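Local atomic coordinates of interferon (Danio rerio, PDB entry 3PIV), a protein that probably acts as a secreted cytokine of antiviral defence, binding a cell-surface receptor as other type I interferons do. Residues L31-P36 against W137-R142; S37-L42 against E113-R118. One frame throughout, in Å; residues are numbered along the deposited sequence.

Interaction 1: residues L31-P36 against W137-R142; sequences LETPFP and WEQIRR
Gln139 reaches out from its helix and offers one amide oxygen to two successive residues of the loop. OE1 accepts the backbone N-H of Glu32, with 2.8 Å between Glu32 N and Gln139 OE1, and the hydroxyl of Thr33, with Thr33 OG1 2.7 Å from the same oxygen. Both donors lie in the amide plane, on its lone pairs. The Gln139 chain bends at chi2 (-55°), so the amide curls toward the loop, and its NE2 donates to the carbonyl of Asp30 and to Glu135. Glutamine suits this place because one uncharged group can accept and donate at once. In the all-helical type I interferon bundle, of the four-helix cytokine clan, segment 31-36 lies in the connection between helices 10-23 and 37-44, and the bond pair pins this connection to the outside of helix 134-158. Arg142, nearly one turn after Gln139, meets Leu31 at about a right angle: Leu31 CB sits 4.0 Å above the centre of the guanidinium, and Leu31 CA lies 3.7 Å from Arg142 CG. The arginine gives its CG methylene and one flat face to the leucine, while its NH1 bonds to Ser146. Compact Thr33 also touches Val143 and Ile126.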
ATOM      1  N   LEU A  31      -8.718  -0.100  13.862  1.00 26.67           N
ATOM      2  CA  LEU A  31      -8.088  -1.186  13.121  1.00 27.14           C
ATOM      3  C   LEU A  31      -8.605  -2.493  13.681  1.00 33.02           C
ATOM      4  O   LEU A  31      -8.173  -2.921  14.756  1.00 33.70           O
ATOM      5  CB  LEU A  31      -6.564  -1.136  13.268  1.00 29.56           C
ATOM      6  CG  LEU A  31      -5.676  -1.775  12.184  1.00 32.16           C
ATOM      7  CD1 LEU A  31      -4.445  -2.416  12.800  1.00 29.66           C
ATOM      8  CD2 LEU A  31      -6.417  -2.787  11.342  1.00 27.77           C
ATOM      9  N   GLU A  32      -9.527  -3.125  12.957  1.00 27.91           N
ATOM     10  CA  GLU A  32     -10.087  -4.406  13.382  1.00 30.21           C
ATOM     11  C   GLU A  32      -9.918  -5.477  12.304  1.00 32.01           C
ATOM     12  O   GLU A  32     -10.661  -6.458  12.245  1.00 30.12           O
ATOM     13  CB  GLU A  32     -11.555  -4.234  13.790  1.00 34.36           C
ATOM     14  CG  GLU A  32     -11.720  -3.509  15.143  1.00 40.71           C
ATOM     15  CD  GLU A  32     -13.165  -3.124  15.462  1.00 54.47           C
ATOM     16  OE1 GLU A  32     -14.063  -3.367  14.618  1.00 51.94           O
ATOM     17  OE2 GLU A  32     -13.397  -2.568  16.562  1.00 55.29           O
ATOM     18  N   THR A  33      -8.911  -5.275  11.463  1.00 30.35           N
ATOM     19  CA  THR A  33      -8.625  -6.165  10.343  1.00 29.01           C
ATOM     20  C   THR A  33      -7.152  -6.582  10.372  1.00 27.58           C
ATOM     21  O   THR A  33      -6.287  -5.803  10.772  1.00 24.37           O
ATOM     22  CB  THR A  33      -8.940  -5.455   9.007  1.00 27.50           C
ATOM     23  OG1 THR A  33     -10.326  -5.089   8.975  1.00 25.10           O
ATOM     24  CG2 THR A  33      -8.605  -6.342   7.804  1.00 22.91           C
ATOM     25  N   PRO A  34      -6.869  -7.820   9.951  1.00 28.95           N
ATOM     26  CA  PRO A  34      -5.508  -8.366   9.901  1.00 31.35           C
ATOM     27  C   PRO A  34      -4.533  -7.488   9.111  1.00 27.49           C
ATOM     28  O   PRO A  34      -4.909  -6.858   8.119  1.00 23.05           O
ATOM     29  CB  PRO A  34      -5.702  -9.702   9.186  1.00 29.98           C
ATOM     30  CG  PRO A  34      -7.110 -10.094   9.520  1.00 29.18           C
ATOM     31  CD  PRO A  34      -7.882  -8.819   9.567  1.00 27.75           C
ATOM     32  N   PHE A  35      -3.285  -7.473   9.559  1.00 23.21           N
ATOM     33  CA  PHE A  35      -2.236  -6.647   8.979  1.00 18.44           C
ATOM     34  C   PHE A  35      -0.927  -7.418   9.099  1.00 21.26           C
ATOM     35  O   PHE A  35      -0.617  -7.946  10.170  1.00 24.12           O
ATOM     36  CB  PHE A  35      -2.128  -5.308   9.735  1.00 21.79           C
ATOM     37  CG  PHE A  35      -0.992  -4.449   9.260  1.00 21.75           C
ATOM     38  CD1 PHE A  35      -1.105  -3.717   8.085  1.00 17.51           C
ATOM     39  CD2 PHE A  35       0.205  -4.418   9.945  1.00 21.95           C
ATOM     40  CE1 PHE A  35      -0.063  -2.958   7.623  1.00 17.18           C
ATOM     41  CE2 PHE A  35       1.258  -3.652   9.477  1.00 22.83           C
ATOM     42  CZ  PHE A  35       1.118  -2.921   8.320  1.00 17.69           C
ATOM     43  N   PRO A  36      -0.140  -7.490   8.012  1.00 20.00           N
ATOM     44  CA  PRO A  36       1.043  -8.355   8.098  1.00 23.03           C
ATOM     45  C   PRO A  36       2.269  -7.705   8.766  1.00 17.75           C
ATOM     46  O   PRO A  36       3.310  -7.593   8.138  1.00 18.03           O
ATOM     47  CB  PRO A  36       1.338  -8.678   6.626  1.00 16.35           C
ATOM     48  CG  PRO A  36       0.888  -7.426   5.882  1.00 17.04           C
ATOM     49  CD  PRO A  36      -0.255  -6.827   6.699  1.00 15.99           C
ATOM     50  N   TRP A 137     -15.153  -1.016   3.675  1.00 24.19           N
ATOM     51  CA  TRP A 137     -14.259  -0.035   3.064  1.00 21.25           C
ATOM     52  C   TRP A 137     -13.429   0.718   4.121  1.00 23.91           C
ATOM     53  O   TRP A 137     -12.248   0.969   3.924  1.00 21.55           O
ATOM     54  CB  TRP A 137     -15.025   0.942   2.165  1.00 18.98           C
ATOM     55  CG  TRP A 137     -15.145   0.460   0.733  1.00 25.27           C
ATOM     56  CD1 TRP A 137     -16.298   0.229   0.037  1.00 21.22           C
ATOM     57  CD2 TRP A 137     -14.063   0.134  -0.165  1.00 19.86           C
ATOM     58  NE1 TRP A 137     -16.003  -0.211  -1.238  1.00 20.87           N
ATOM     59  CE2 TRP A 137     -14.642  -0.276  -1.383  1.00 21.94           C
ATOM     60  CE3 TRP A 137     -12.672   0.151  -0.051  1.00 16.93           C
ATOM     61  CZ2 TRP A 137     -13.868  -0.665  -2.484  1.00 20.89           C
ATOM     62  CZ3 TRP A 137     -11.904  -0.243  -1.143  1.00 16.64           C
ATOM     63  CH2 TRP A 137     -12.506  -0.636  -2.345  1.00 17.16           C
ATOM     64  N   GLU A 138     -14.042   1.053   5.250  1.00 21.26           N
ATOM     65  CA  GLU A 138     -13.334   1.785   6.292  1.00 23.33           C
ATOM     66  C   GLU A 138     -12.252   0.934   6.952  1.00 20.21           C
ATOM     67  O   GLU A 138     -11.216   1.459   7.363  1.00 22.43           O
ATOM     68  CB  GLU A 138     -14.314   2.353   7.316  1.00 23.60           C
ATOM     69  CG  GLU A 138     -15.172   3.466   6.761  1.00 21.87           C
ATOM     70  CD  GLU A 138     -14.372   4.725   6.431  1.00 28.00           C
ATOM     71  OE1 GLU A 138     -13.190   4.818   6.840  1.00 26.42           O
ATOM     72  OE2 GLU A 138     -14.930   5.633   5.776  1.00 24.79           O
ATOM     73  N   GLN A 139     -12.474  -0.372   7.030  1.00 17.82           N
ATOM     74  CA  GLN A 139     -11.410  -1.260   7.474  1.00 20.33           C
ATOM     75  C   GLN A 139     -10.266  -1.222   6.468  1.00 21.57           C
ATOM     76  O   GLN A 139      -9.114  -1.054   6.851  1.00 19.42           O
ATOM     77  CB  GLN A 139     -11.906  -2.684   7.652  1.00 18.73           C
ATOM     78  CG  GLN A 139     -12.720  -2.861   8.903  1.00 24.24           C
ATOM     79  CD  GLN A 139     -11.954  -2.408  10.134  1.00 27.66           C
ATOM     80  OE1 GLN A 139     -10.975  -3.042  10.532  1.00 29.56           O
ATOM     81  NE2 GLN A 139     -12.403  -1.313  10.748  1.00 20.10           N
ATOM     82  N   ILE A 140     -10.578  -1.369   5.180  1.00 18.91           N
ATOM     83  CA  ILE A 140      -9.531  -1.322   4.164  1.00 15.70           C
ATOM     84  C   ILE A 140      -8.737  -0.010   4.260  1.00 15.95           C
ATOM     85  O   ILE A 140      -7.506  -0.015   4.250  1.00 14.82           O
ATOM     86  CB  ILE A 140     -10.091  -1.540   2.728  1.00 17.47           C
ATOM     87  CG1 ILE A 140     -10.123  -3.033   2.384  1.00 17.60           C
ATOM     88  CG2 ILE A 140      -9.229  -0.825   1.695  1.00 11.48           C
ATOM     89  CD1 ILE A 140     -10.654  -3.935   3.462  1.00 17.71           C
ATOM     90  N   ARG A 141      -9.449   1.104   4.375  1.00 13.48           N
ATOM     91  CA  ARG A 141      -8.828   2.407   4.514  1.00 15.46           C
ATOM     92  C   ARG A 141      -7.917   2.485   5.761  1.00 18.89           C
ATOM     93  O   ARG A 141      -6.779   2.974   5.694  1.00 16.49           O
ATOM     94  CB  ARG A 141      -9.917   3.472   4.555  1.00 13.42           C
ATOM     95  CG  ARG A 141      -9.425   4.871   4.721  1.00 17.37           C
ATOM     96  CD  ARG A 141     -10.562   5.835   4.501  1.00 21.71           C
ATOM     97  NE  ARG A 141     -10.185   7.202   4.815  1.00 28.11           N
ATOM     98  CZ  ARG A 141     -10.737   7.924   5.781  1.00 23.96           C
ATOM     99  NH1 ARG A 141     -11.699   7.404   6.526  1.00 25.84           N
ATOM    100  NH2 ARG A 141     -10.336   9.170   5.986  1.00 23.93           N
ATOM    101  N   ARG A 142      -8.408   2.000   6.894  1.00 14.69           N
ATOM    102  CA  ARG A 142      -7.576   1.999   8.102  1.00 17.14           C
ATOM    103  C   ARG A 142      -6.335   1.121   7.888  1.00 19.16           C
ATOM    104  O   ARG A 142      -5.236   1.508   8.272  1.00 17.77           O
ATOM    105  CB  ARG A 142      -8.359   1.535   9.326  1.00 18.09           C
ATOM    106  CG  ARG A 142      -7.515   1.470  10.633  1.00 22.99           C
ATOM    107  CD  ARG A 142      -6.832   2.796  10.937  1.00 22.71           C
ATOM    108  NE  ARG A 142      -5.917   2.735  12.083  1.00 26.67           N
ATOM    109  CZ  ARG A 142      -4.653   2.320  12.016  1.00 27.71           C
ATOM    110  NH1 ARG A 142      -4.144   1.910  10.859  1.00 23.67           N
ATOM    111  NH2 ARG A 142      -3.893   2.302  13.110  1.00 32.21           N
TER

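Interaction 2: residues S37-L42 against E113-R118; sequences SRLYTL and EIRIKR
Segments 37-42 and 113-118, of helices 37-44 and 111-129, run roughly antiparallel, 149° between their directions, with axes 10.5 Å apart at closest approach. The packed part of this contact is apolar. Leu39, its CG anti to the backbone N, sets CD1 4.0 Å from Ile116 CB, the two side chains crossing at about a right angle. The aliphatic start of Arg115, the residue with the most surface buried, packs here too, with Arg115 CB 4.0 Å from Leu39 CG; bent at chi3, the chain then lays one guanidinium face over Leu39 CA, so its length covers the leucine while its charge stays near the surface. Phe54 and Thr58 of helix 48-66 touch Leu39 and Ile116 respectively.

Toward solvent the contact is looser and polar. Leu42 CD2 merely sits beside Arg115 NH1, at 3.7 Å. Arg38, its CG almost eclipsing the backbone N (chi1 -9°), an unfavourable torsion, comes tip to tip with Arg115: Arg38 NH2 stands 3.0 Å from Arg115 NE at the edge of the Arg115 guanidinium, the two planes 38° apart. These nitrogens are all donors; instead a water joins the helices, accepting from Arg38 NH1 and donating to Arg115 O. Both groups probably stay protonated, so the pair adds no attraction of its own and probably relies on solvent screening, the bridging water and the packing beneath Arg115.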
ATOM      1  N   SER A  37       2.158  -7.335  10.035  1.00 23.47           N
ATOM      2  CA  SER A  37       3.283  -6.751  10.779  1.00 23.53           C
ATOM      3  C   SER A  37       4.490  -7.691  10.844  1.00 21.62           C
ATOM      4  O   SER A  37       5.635  -7.263  10.810  1.00 25.04           O
ATOM      5  CB  SER A  37       2.837  -6.381  12.192  1.00 25.83           C
ATOM      6  OG  SER A  37       1.885  -7.323  12.656  1.00 29.59           O
ATOM      7  N   ARG A  38       4.212  -8.976  10.958  1.00 21.91           N
ATOM      8  CA  ARG A  38       5.209 -10.021  10.817  1.00 23.54           C
ATOM      9  C   ARG A  38       6.076  -9.769   9.577  1.00 25.89           C
ATOM     10  O   ARG A  38       7.306  -9.707   9.643  1.00 23.78           O
ATOM     11  CB  ARG A  38       4.434 -11.322  10.647  1.00 31.15           C
ATOM     12  CG  ARG A  38       2.926 -11.095  10.908  1.00 32.79           C
ATOM     13  CD  ARG A  38       2.018 -11.613   9.788  1.00 33.07           C
ATOM     14  NE  ARG A  38       2.634 -11.599   8.467  1.00 25.38           N
ATOM     15  CZ  ARG A  38       2.091 -12.206   7.409  1.00 40.16           C
ATOM     16  NH1 ARG A  38       0.929 -12.838   7.553  1.00 44.53           N
ATOM     17  NH2 ARG A  38       2.685 -12.193   6.210  1.00 22.14           N
ATOM     18  N   LEU A  39       5.411  -9.603   8.443  1.00 25.03           N
ATOM     19  CA  LEU A  39       6.081  -9.380   7.165  1.00 22.79           C
ATOM     20  C   LEU A  39       6.902  -8.096   7.177  1.00 20.68           C
ATOM     21  O   LEU A  39       8.047  -8.074   6.729  1.00 20.32           O
ATOM     22  CB  LEU A  39       5.030  -9.312   6.057  1.00 24.35           C
ATOM     23  CG  LEU A  39       5.350  -9.748   4.632  1.00 23.59           C
ATOM     24  CD1 LEU A  39       4.707  -8.764   3.671  1.00 17.73           C
ATOM     25  CD2 LEU A  39       6.843  -9.896   4.384  1.00 16.08           C
ATOM     26  N   TYR A  40       6.314  -7.018   7.685  1.00 17.52           N
ATOM     27  CA  TYR A  40       6.996  -5.737   7.670  1.00 18.24           C
ATOM     28  C   TYR A  40       8.252  -5.777   8.536  1.00 23.52           C
ATOM     29  O   TYR A  40       9.266  -5.169   8.188  1.00 22.38           O
ATOM     30  CB  TYR A  40       6.060  -4.609   8.122  1.00 18.17           C
ATOM     31  CG  TYR A  40       5.295  -4.002   6.985  1.00 15.41           C
ATOM     32  CD1 TYR A  40       5.831  -2.948   6.248  1.00 19.07           C
ATOM     33  CD2 TYR A  40       4.066  -4.507   6.606  1.00 15.59           C
ATOM     34  CE1 TYR A  40       5.141  -2.397   5.184  1.00 16.03           C
ATOM     35  CE2 TYR A  40       3.369  -3.962   5.536  1.00 16.43           C
ATOM     36  CZ  TYR A  40       3.912  -2.910   4.838  1.00 13.73           C
ATOM     37  OH  TYR A  40       3.228  -2.372   3.788  1.00 18.34           O
ATOM     38  N   THR A  41       8.175  -6.489   9.662  1.00 25.24           N
ATOM     39  CA  THR A  41       9.337  -6.673  10.540  1.00 27.23           C
ATOM     40  C   THR A  41      10.464  -7.300   9.724  1.00 26.63           C
ATOM     41  O   THR A  41      11.583  -6.784   9.711  1.00 25.04           O
ATOM     42  CB  THR A  41       9.004  -7.563  11.777  1.00 25.27           C
ATOM     43  OG1 THR A  41       8.119  -6.861  12.657  1.00 28.68           O
ATOM     44  CG2 THR A  41      10.267  -7.931  12.541  1.00 28.54           C
ATOM     45  N   LEU A  42      10.146  -8.396   9.029  1.00 21.15           N
ATOM     46  CA  LEU A  42      11.094  -9.045   8.124  1.00 26.62           C
ATOM     47  C   LEU A  42      11.661  -8.071   7.086  1.00 27.01           C
ATOM     48  O   LEU A  42      12.864  -8.026   6.868  1.00 29.30           O
ATOM     49  CB  LEU A  42      10.426 -10.235   7.432  1.00 28.31           C
ATOM     50  CG  LEU A  42      11.081 -10.891   6.209  1.00 33.67           C
ATOM     51  CD1 LEU A  42      12.301 -11.700   6.599  1.00 34.69           C
ATOM     52  CD2 LEU A  42      10.077 -11.779   5.481  1.00 30.05           C
ATOM     53  N   GLU A 113       6.836 -11.453  -1.646  1.00 19.52           N
ATOM     54  CA  GLU A 113       5.859 -11.270  -2.724  1.00 18.92           C
ATOM     55  C   GLU A 113       4.641 -12.169  -2.523  1.00 20.79           C
ATOM     56  O   GLU A 113       3.499 -11.749  -2.698  1.00 20.67           O
ATOM     57  CB  GLU A 113       6.495 -11.538  -4.092  1.00 20.64           C
ATOM     58  CG  GLU A 113       5.492 -11.478  -5.245  1.00 21.04           C
ATOM     59  CD  GLU A 113       6.125 -11.727  -6.609  1.00 24.13           C
ATOM     60  OE1 GLU A 113       7.355 -11.570  -6.742  1.00 31.87           O
ATOM     61  OE2 GLU A 113       5.385 -12.067  -7.553  1.00 32.07           O
ATOM     62  N   ILE A 114       4.891 -13.412  -2.143  1.00 19.26           N
ATOM     63  CA  ILE A 114       3.818 -14.342  -1.830  1.00 16.32           C
ATOM     64  C   ILE A 114       2.952 -13.872  -0.649  1.00 19.03           C
ATOM     65  O   ILE A 114       1.724 -13.848  -0.740  1.00 19.18           O
ATOM     66  CB  ILE A 114       4.393 -15.753  -1.537  1.00 21.07           C
ATOM     67  CG1 ILE A 114       5.164 -16.273  -2.768  1.00 23.83           C
ATOM     68  CG2 ILE A 114       3.276 -16.688  -1.116  1.00 22.48           C
ATOM     69  CD1 ILE A 114       5.875 -17.596  -2.586  1.00 19.78           C
ATOM     70  N   ARG A 115       3.591 -13.494   0.456  1.00 18.10           N
ATOM     71  CA  ARG A 115       2.867 -13.085   1.654  1.00 20.32           C
ATOM     72  C   ARG A 115       2.089 -11.790   1.445  1.00 17.65           C
ATOM     73  O   ARG A 115       0.924 -11.713   1.819  1.00 16.85           O
ATOM     74  CB  ARG A 115       3.822 -12.960   2.848  1.00 18.77           C
ATOM     75  CG  ARG A 115       4.624 -14.242   3.123  1.00 25.30           C
ATOM     76  CD  ARG A 115       5.714 -14.043   4.189  1.00 24.26           C
ATOM     77  NE  ARG A 115       5.161 -13.662   5.490  1.00 29.87           N
ATOM     78  CZ  ARG A 115       5.876 -13.523   6.604  1.00 24.49           C
ATOM     79  NH1 ARG A 115       7.173 -13.739   6.586  1.00 26.51           N
ATOM     80  NH2 ARG A 115       5.289 -13.175   7.734  1.00 19.73           N
ATOM     81  N   ILE A 116       2.721 -10.779   0.846  1.00 16.87           N
ATOM     82  CA  ILE A 116       2.020  -9.515   0.613  1.00 13.41           C
ATOM     83  C   ILE A 116       0.818  -9.703  -0.322  1.00 17.00           C
ATOM     84  O   ILE A 116      -0.252  -9.133  -0.097  1.00 16.49           O
ATOM     85  CB  ILE A 116       2.959  -8.372   0.119  1.00 17.74           C
ATOM     86  CG1 ILE A 116       2.279  -7.010   0.290  1.00 13.71           C
ATOM     87  CG2 ILE A 116       3.396  -8.578  -1.354  1.00 19.01           C
ATOM     88  CD1 ILE A 116       1.923  -6.653   1.713  1.00 18.14           C
ATOM     89  N   LYS A 117       0.963 -10.479  -1.383  1.00 21.44           N
ATOM     90  CA  LYS A 117      -0.160 -10.796  -2.244  1.00 19.43           C
ATOM     91  C   LYS A 117      -1.249 -11.468  -1.439  1.00 19.99           C
ATOM     92  O   LYS A 117      -2.368 -11.103  -1.487  1.00 19.73           O
ATOM     93  CB  LYS A 117       0.257 -11.705  -3.351  1.00 21.22           C
ATOM     94  CG  LYS A 117      -0.818 -11.951  -4.314  1.00 25.67           C
ATOM     95  CD  LYS A 117      -0.448 -12.874  -5.400  1.00 35.18           C
ATOM     96  CE  LYS A 117      -1.035 -12.445  -6.722  1.00 46.86           C
ATOM     97  NZ  LYS A 117      -1.050 -13.511  -7.761  1.00 45.23           N
ATOM     98  N   ARG A 118      -0.852 -12.456  -0.668  1.00 21.74           N
ATOM     99  CA  ARG A 118      -1.782 -13.172   0.191  1.00 24.13           C
ATOM    100  C   ARG A 118      -2.577 -12.211   1.097  1.00 25.52           C
ATOM    101  O   ARG A 118      -3.794 -12.349   1.275  1.00 24.47           O
ATOM    102  CB  ARG A 118      -0.989 -14.179   1.017  1.00 25.16           C
ATOM    103  CG  ARG A 118      -1.795 -15.145   1.844  1.00 29.93           C
ATOM    104  CD  ARG A 118      -0.843 -16.105   2.582  1.00 30.82           C
ATOM    105  NE  ARG A 118      -0.297 -17.137   1.699  1.00 31.99           N
ATOM    106  CZ  ARG A 118       0.953 -17.586   1.745  1.00 28.15           C
ATOM    107  NH1 ARG A 118       1.820 -17.092   2.623  1.00 22.80           N
ATOM    108  NH2 ARG A 118       1.339 -18.537   0.909  1.00 28.10           N
TER
HETATM  109  O   HOH W   1      -0.055 -12.930   4.446  1.00 24.41           O

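Leaving helix 10-23, the chain enters the long connection whose segment 31-36 forms the first half of interaction 1, and then passes directly into helix 37-44, which supplies the first half of interaction 2. Helices 48-66 and 79-101 follow before helix 111-129 closes the inner loop through segment 113-118; helix 134-158 then closes the outer one through segment 137-142. Interaction 2 is therefore nested within the loop of interaction 1. Between them, the contacts fasten the connection and its short helix to the last two long helices of the bundle. They meet directly where Phe35 CZ packs 3.7 Å from Tyr40 CE2; Phe35 meets the His147 ring edge-to-face, and the Tyr40 hydroxyl is hydrogen-bonded to its ND1.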